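Local coordinates for protein 3-isopropylmalate dehydratase small subunit (Campylobacter jejuni, PDB 3Q3W) that serves as the small subunit of isopropylmalate isomerase, which interconverts 2-isopropylmalate and 3-isopropylmalate through 2-isopropylmaleate, at residues I27-F32 / L45-R50; F79-S84 / S107-F112. All coordinates share one frame; numbering follows the deposited sequence.

Contact 1 (I27-F32 / L45-R50)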
loop_
_atom_site.group_PDB
_atom_site.type_symbol
_atom_site.label_atom_id
_atom_site.label_comp_id
_atom_site.label_asym_id
_atom_site.label_seq_id
_atom_site.Cartn_x
_atom_site.Cartn_y
_atom_site.Cartn_z
ATOM N N ILE A 27 9.613 4.640 2.070
ATOM C CA ILE A 27 8.504 4.908 1.143
ATOM C C ILE A 27 8.906 5.994 0.119
ATOM O O ILE A 27 8.733 5.822 -1.067
ATOM C CB ILE A 27 7.181 5.276 1.881
ATOM C CG1 ILE A 27 6.701 4.092 2.736
ATOM C CG2 ILE A 27 6.037 5.580 0.864
ATOM C CD1 ILE A 27 5.637 4.440 3.785
ATOM N N ILE A 28 9.477 7.100 0.599
ATOM C CA ILE A 28 9.904 8.167 -0.292
ATOM C C ILE A 28 10.906 9.031 0.434
ATOM O O ILE A 28 10.574 9.653 1.455
ATOM C CB ILE A 28 8.693 9.044 -0.836
ATOM C CG1 ILE A 28 9.206 10.163 -1.756
ATOM C CG2 ILE A 28 7.764 9.516 0.306
ATOM C CD1 ILE A 28 8.158 10.740 -2.739
ATOM N N PRO A 29 12.124 9.062 -0.092
ATOM C CA PRO A 29 13.203 9.755 0.550
ATOM C C PRO A 29 13.037 11.292 0.494
ATOM O O PRO A 29 12.263 11.814 -0.314
ATOM C CB PRO A 29 14.420 9.305 -0.259
ATOM C CG PRO A 29 14.032 8.086 -0.896
ATOM C CD PRO A 29 12.610 8.193 -1.179
ATOM N N LYS A 30 13.786 11.965 1.349
ATOM C CA LYS A 30 13.633 13.390 1.619
ATOM C C LYS A 30 13.968 14.281 0.429
ATOM O O LYS A 30 13.425 15.362 0.331
ATOM C CB LYS A 30 14.504 13.829 2.795
ATOM C CG LYS A 30 14.149 13.220 4.144
ATOM C CD LYS A 30 15.265 13.584 5.140
ATOM C CE LYS A 30 14.908 13.315 6.615
ATOM N NZ LYS A 30 13.613 13.918 7.016
ATOM N N GLN A 31 14.874 13.849 -0.441
ATOM C CA GLN A 31 15.219 14.609 -1.654
ATOM C C GLN A 31 14.073 14.828 -2.697
ATOM O O GLN A 31 14.165 15.704 -3.555
ATOM C CB GLN A 31 16.459 14.008 -2.362
ATOM C CG GLN A 31 16.329 12.625 -2.943
ATOM C CD GLN A 31 16.776 11.513 -2.001
ATOM O OE1 GLN A 31 16.607 11.631 -0.804
ATOM N NE2 GLN A 31 17.311 10.418 -2.545
ATOM N N PHE A 32 12.981 14.100 -2.555
ATOM C CA PHE A 32 11.840 14.205 -3.491
ATOM C C PHE A 32 10.606 14.890 -2.928
ATOM O O PHE A 32 9.530 14.810 -3.525
ATOM C CB PHE A 32 11.425 12.797 -3.904
ATOM C CG PHE A 32 12.547 12.011 -4.538
ATOM C CD1 PHE A 32 13.145 12.446 -5.689
ATOM C CD2 PHE A 32 13.031 10.870 -3.947
ATOM C CE1 PHE A 32 14.214 11.708 -6.273
ATOM C CE2 PHE A 32 14.083 10.151 -4.520
ATOM C CZ PHE A 32 14.670 10.567 -5.653
ATOM N N LEU A 45 8.744 5.965 -5.360
ATOM C CA LEU A 45 8.307 5.090 -4.339
ATOM C C LEU A 45 9.352 4.017 -4.113
ATOM O O LEU A 45 9.821 3.399 -5.061
ATOM C CB LEU A 45 6.982 4.436 -4.757
ATOM C CG LEU A 45 6.435 3.407 -3.796
ATOM C CD1 LEU A 45 5.927 4.061 -2.510
ATOM C CD2 LEU A 45 5.316 2.633 -4.523
ATOM N N PHE A 46 9.601 3.735 -2.845
ATOM C CA PHE A 46 10.539 2.709 -2.407
ATOM C C PHE A 46 11.936 2.841 -3.004
ATOM O O PHE A 46 12.667 1.864 -3.154
ATOM C CB PHE A 46 9.940 1.292 -2.615
ATOM C CG PHE A 46 8.781 1.001 -1.731
ATOM C CD1 PHE A 46 8.897 1.119 -0.366
ATOM C CD2 PHE A 46 7.578 0.557 -2.257
ATOM C CE1 PHE A 46 7.794 0.836 0.495
ATOM C CE2 PHE A 46 6.501 0.283 -1.423
ATOM C CZ PHE A 46 6.631 0.399 -0.035
ATOM N N HIS A 47 12.333 4.074 -3.251
ATOM C CA HIS A 47 13.566 4.377 -3.980
ATOM C C HIS A 47 14.792 3.567 -3.570
ATOM O O HIS A 47 15.474 2.998 -4.425
ATOM C CB HIS A 47 13.870 5.864 -3.805
ATOM C CG HIS A 47 15.144 6.299 -4.421
ATOM N ND1 HIS A 47 16.358 6.203 -3.777
ATOM C CD2 HIS A 47 15.402 6.838 -5.634
ATOM C CE1 HIS A 47 17.303 6.712 -4.548
ATOM N NE2 HIS A 47 16.750 7.112 -5.675
ATOM N N ASP A 48 15.071 3.530 -2.270
ATOM C CA ASP A 48 16.305 2.941 -1.760
ATOM C C ASP A 48 16.269 1.420 -1.813
ATOM O O ASP A 48 17.309 0.763 -1.963
ATOM C CB ASP A 48 16.555 3.394 -0.334
ATOM C CG ASP A 48 16.640 4.917 -0.216
ATOM O OD1 ASP A 48 17.001 5.605 -1.204
ATOM O OD2 ASP A 48 16.317 5.412 0.868
ATOM N N LEU A 49 15.065 0.865 -1.738
ATOM C CA LEU A 49 14.873 -0.583 -1.998
ATOM C C LEU A 49 14.783 -0.944 -3.512
ATOM O O LEU A 49 15.048 -2.106 -3.924
ATOM C CB LEU A 49 13.590 -1.034 -1.286
ATOM C CG LEU A 49 13.546 -0.724 0.218
ATOM C CD1 LEU A 49 12.094 -0.758 0.748
ATOM C CD2 LEU A 49 14.420 -1.686 1.000
ATOM N N ARG A 50 14.400 0.025 -4.347
ATOM C CA ARG A 50 13.939 -0.254 -5.721
ATOM C C ARG A 50 14.990 -0.090 -6.778
ATOM O O ARG A 50 14.981 -0.801 -7.745
ATOM C CB ARG A 50 12.690 0.575 -6.019
ATOM C CG ARG A 50 12.139 0.676 -7.449
ATOM C CD ARG A 50 10.981 1.652 -7.389
ATOM N NE ARG A 50 10.318 1.833 -8.664
ATOM C CZ ARG A 50 9.316 2.683 -8.885
ATOM N NH1 ARG A 50 8.858 3.451 -7.888
ATOM N NH2 ARG A 50 8.759 2.752 -10.092
#

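Contact 2 (F79-S84 / S107-F112)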
loop_
_atom_site.group_PDB
_atom_site.type_symbol
_atom_site.label_atom_id
_atom_site.label_comp_id
_atom_site.label_asym_id
_atom_site.label_seq_id
_atom_site.Cartn_x
_atom_site.Cartn_y
_atom_site.Cartn_z
ATOM N N PHE A 79 4.531 -6.185 6.759
ATOM C CA PHE A 79 4.522 -6.605 8.130
ATOM C C PHE A 79 4.225 -5.380 8.976
ATOM O O PHE A 79 3.732 -4.368 8.453
ATOM C CB PHE A 79 5.847 -7.264 8.492
ATOM C CG PHE A 79 6.123 -8.578 7.774
ATOM C CD1 PHE A 79 5.101 -9.380 7.301
ATOM C CD2 PHE A 79 7.440 -9.036 7.666
ATOM C CE1 PHE A 79 5.390 -10.582 6.709
ATOM C CE2 PHE A 79 7.736 -10.246 7.085
ATOM C CZ PHE A 79 6.712 -11.016 6.602
ATOM N N GLU A 80 4.476 -5.478 10.281
ATOM C CA GLU A 80 3.947 -4.519 11.238
ATOM C C GLU A 80 4.559 -3.148 11.150
ATOM O O GLU A 80 5.670 -2.982 10.678
ATOM C CB GLU A 80 4.082 -5.023 12.687
ATOM C CG GLU A 80 5.474 -5.571 13.094
ATOM C CD GLU A 80 5.569 -7.110 12.994
ATOM O OE1 GLU A 80 5.297 -7.669 11.901
ATOM O OE2 GLU A 80 5.910 -7.749 14.009
ATOM N N ASN A 81 3.799 -2.182 11.675
ATOM C CA ASN A 81 4.212 -0.799 11.806
ATOM C C ASN A 81 4.590 -0.208 10.458
ATOM O O ASN A 81 5.578 0.515 10.321
ATOM C CB ASN A 81 5.326 -0.637 12.865
ATOM C CG ASN A 81 5.553 0.811 13.275
ATOM O OD1 ASN A 81 4.622 1.623 13.290
ATOM N ND2 ASN A 81 6.797 1.151 13.581
ATOM N N PHE A 82 3.766 -0.494 9.470
ATOM C CA PHE A 82 3.975 0.061 8.163
ATOM C C PHE A 82 3.726 1.560 8.197
ATOM O O PHE A 82 2.709 2.014 8.697
ATOM C CB PHE A 82 3.041 -0.555 7.146
ATOM C CG PHE A 82 3.341 -0.143 5.719
ATOM C CD1 PHE A 82 4.120 -0.931 4.901
ATOM C CD2 PHE A 82 2.826 1.042 5.199
ATOM C CE1 PHE A 82 4.379 -0.553 3.590
ATOM C CE2 PHE A 82 3.084 1.419 3.903
ATOM C CZ PHE A 82 3.874 0.647 3.096
ATOM N N GLY A 83 4.653 2.322 7.645
ATOM C CA GLY A 83 4.455 3.778 7.595
ATOM C C GLY A 83 5.022 4.503 8.779
ATOM O O GLY A 83 4.764 5.679 8.944
ATOM N N SER A 84 5.791 3.793 9.596
ATOM C CA SER A 84 6.521 4.384 10.725
ATOM C C SER A 84 7.200 5.711 10.381
ATOM O O SER A 84 7.902 5.830 9.374
ATOM C CB SER A 84 7.549 3.397 11.289
ATOM O OG SER A 84 8.250 3.966 12.378
ATOM N N SER A 107 -0.396 -3.968 11.391
ATOM C CA SER A 107 -0.566 -2.671 11.990
ATOM C C SER A 107 0.058 -1.571 11.094
ATOM O O SER A 107 0.824 -1.855 10.185
ATOM C CB SER A 107 0.058 -2.643 13.361
ATOM O OG SER A 107 1.424 -2.964 13.281
ATOM N N PHE A 108 -0.325 -0.323 11.378
ATOM C CA PHE A 108 0.140 0.853 10.650
ATOM C C PHE A 108 0.461 1.910 11.671
ATOM O O PHE A 108 -0.250 2.050 12.673
ATOM C CB PHE A 108 -0.955 1.409 9.745
ATOM C CG PHE A 108 -1.312 0.526 8.625
ATOM C CD1 PHE A 108 -0.654 0.650 7.401
ATOM C CD2 PHE A 108 -2.303 -0.436 8.764
ATOM C CE1 PHE A 108 -0.967 -0.161 6.363
ATOM C CE2 PHE A 108 -2.605 -1.261 7.725
ATOM C CZ PHE A 108 -1.947 -1.125 6.517
ATOM N N ALA A 109 1.519 2.664 11.405
ATOM C CA ALA A 109 1.840 3.810 12.193
ATOM C C ALA A 109 0.632 4.745 12.148
ATOM O O ALA A 109 0.082 5.008 11.091
ATOM C CB ALA A 109 3.074 4.499 11.673
ATOM N N ASP A 110 0.216 5.225 13.313
ATOM C CA ASP A 110 -1.009 6.014 13.428
ATOM C C ASP A 110 -1.032 7.190 12.457
ATOM O O ASP A 110 -2.048 7.438 11.799
ATOM C CB ASP A 110 -1.178 6.553 14.858
ATOM C CG ASP A 110 -1.295 5.447 15.910
ATOM O OD1 ASP A 110 -1.585 4.277 15.556
ATOM O OD2 ASP A 110 -1.083 5.759 17.107
ATOM N N ILE A 111 0.064 7.922 12.366
ATOM C CA ILE A 111 0.064 9.139 11.556
ATOM C C ILE A 111 -0.123 8.786 10.065
ATOM O O ILE A 111 -0.961 9.357 9.382
ATOM C CB ILE A 111 1.350 9.965 11.749
ATOM C CG1 ILE A 111 1.408 10.550 13.175
ATOM C CG2 ILE A 111 1.375 11.108 10.743
ATOM C CD1 ILE A 111 2.712 11.248 13.496
ATOM N N PHE A 112 0.620 7.800 9.587
ATOM C CA PHE A 112 0.528 7.401 8.198
ATOM C C PHE A 112 -0.859 6.876 7.887
ATOM O O PHE A 112 -1.430 7.175 6.811
ATOM C CB PHE A 112 1.587 6.327 7.886
ATOM C CG PHE A 112 1.391 5.670 6.576
ATOM C CD1 PHE A 112 1.909 6.236 5.433
ATOM C CD2 PHE A 112 0.616 4.495 6.465
ATOM C CE1 PHE A 112 1.751 5.637 4.209
ATOM C CE2 PHE A 112 0.420 3.891 5.232
ATOM C CZ PHE A 112 0.971 4.468 4.096
HETATM O O HOH W 1 3.618 7.736 10.445
#

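Contact 1 (I27-F32 / L45-R50)
His47 packs its imidazole against Pro29 and Phe32, joining the C-terminal exit of helix 24-27 to the start of helix 47-50 within the aconitase C-terminal (LeuD-type) domain. CG of His47 stands anti to the backbone N (chi1 176°). Its CB meets the proline ring, 3.7 Å from Pro29 CG. Farther out, Phe32 CE2 sits over one face of the imidazole, 3.7 Å from His47 CD2. NE2 is near Phe32 CZ, and CE1 comes nearest Gln31 NE2, a loose contact of 4.2 Å over the same face. On the other flank ND1 donates to Asp48 OD1 at 2.7 Å. Close to the imidazole plane, that bond meets OD1 on the anti side but tilted 32° out of the carboxylate plane; it fixes the rotation of the ring and would tend to polarise the imidazole. The two aromatic planes stand at 53°, an oblique pairing, and Phe32 also stacks on His44. Histidine suits this partly exposed place because it offers a flat surface to Phe32 and a polar edge to Asp48.

Deeper in, the backbones are tied by one bond: Phe46 N, at the N-cap position of helix 47-50, donates a hydrogen bond to Ile27 O at 2.9 Å. Ile27 is the last residue of its helix, and the donor sits above the plane of its carbonyl. The two branches of the buried Ile27 side chain part: CG1 lies beside the Phe46 ring, nearest CE1, and CG2 packs against Leu45 CD1. Beyond it, Arg50 NH1 reaches back in plane to a lone pair of Leu45 O, 3.0 Å away.

Contact 2 (F79-S84 / S107-F112)
Gly83 lies against the face of Phe112, its CA 4.2 Å from the ring centroid in a CH-pi contact. A CB here would collide with Phe112 CG, and the positive phi of Gly83 in the type II turn from Asn81 to Ser84 also calls for glycine. On this tight side Phe82 turns its edge to the same phenyl ring, in an offset edge-to-face pair with centroids 5.5 Å apart and planes at 63°; Phe82 CB packs against Phe108 CD1. Large apolar rings suit this buried place, where Ile103 touches all three. The two segments follow parallel strands 73-78 and 102-105, joined through helix 90-98 as a beta-alpha-beta crossover, and their backbones make a single beta bridge between Phe82 and Phe108, with Ala109 N donating to Phe82 O at 3.0 Å. Ala109, the N-cap residue of helix 110-118, fits its small CB 3.4 Å from Gly83 O. The partly exposed end is polar: Ser107 OG, set between its backbone N and carbonyl carbon (chi1 58°), accepts from Asn81 N at 3.0 Å, while Glu80 directs its carboxylate to Lys128. Beside the helix start a water donates to Gly83 O at 2.8 Å and weakly accepts from Phe112 N.

How the contacts relate
Contact 1 closes along the chain before contact 2 opens, and their centres are about 17 Å apart, yet their buried sides meet. Ile27 CD1, the tip of the isoleucine in contact 1, lies 4.0 Å from Phe82 CE2 and 4.0 Å from Gly83 CA, and it also packs on Phe112 CE1. The Phe46 ring follows, its CZ 4.2 Å from Phe82 CZ. The apolar side chains of the two contacts thus pack into one another. Helix 90-98 borders both contacts, with Ala91 touching Ile27 as well as Phe112 and Leu95 touching Leu45 as well as Phe112; Ile22 likewise lies against both Phe46 and Phe82.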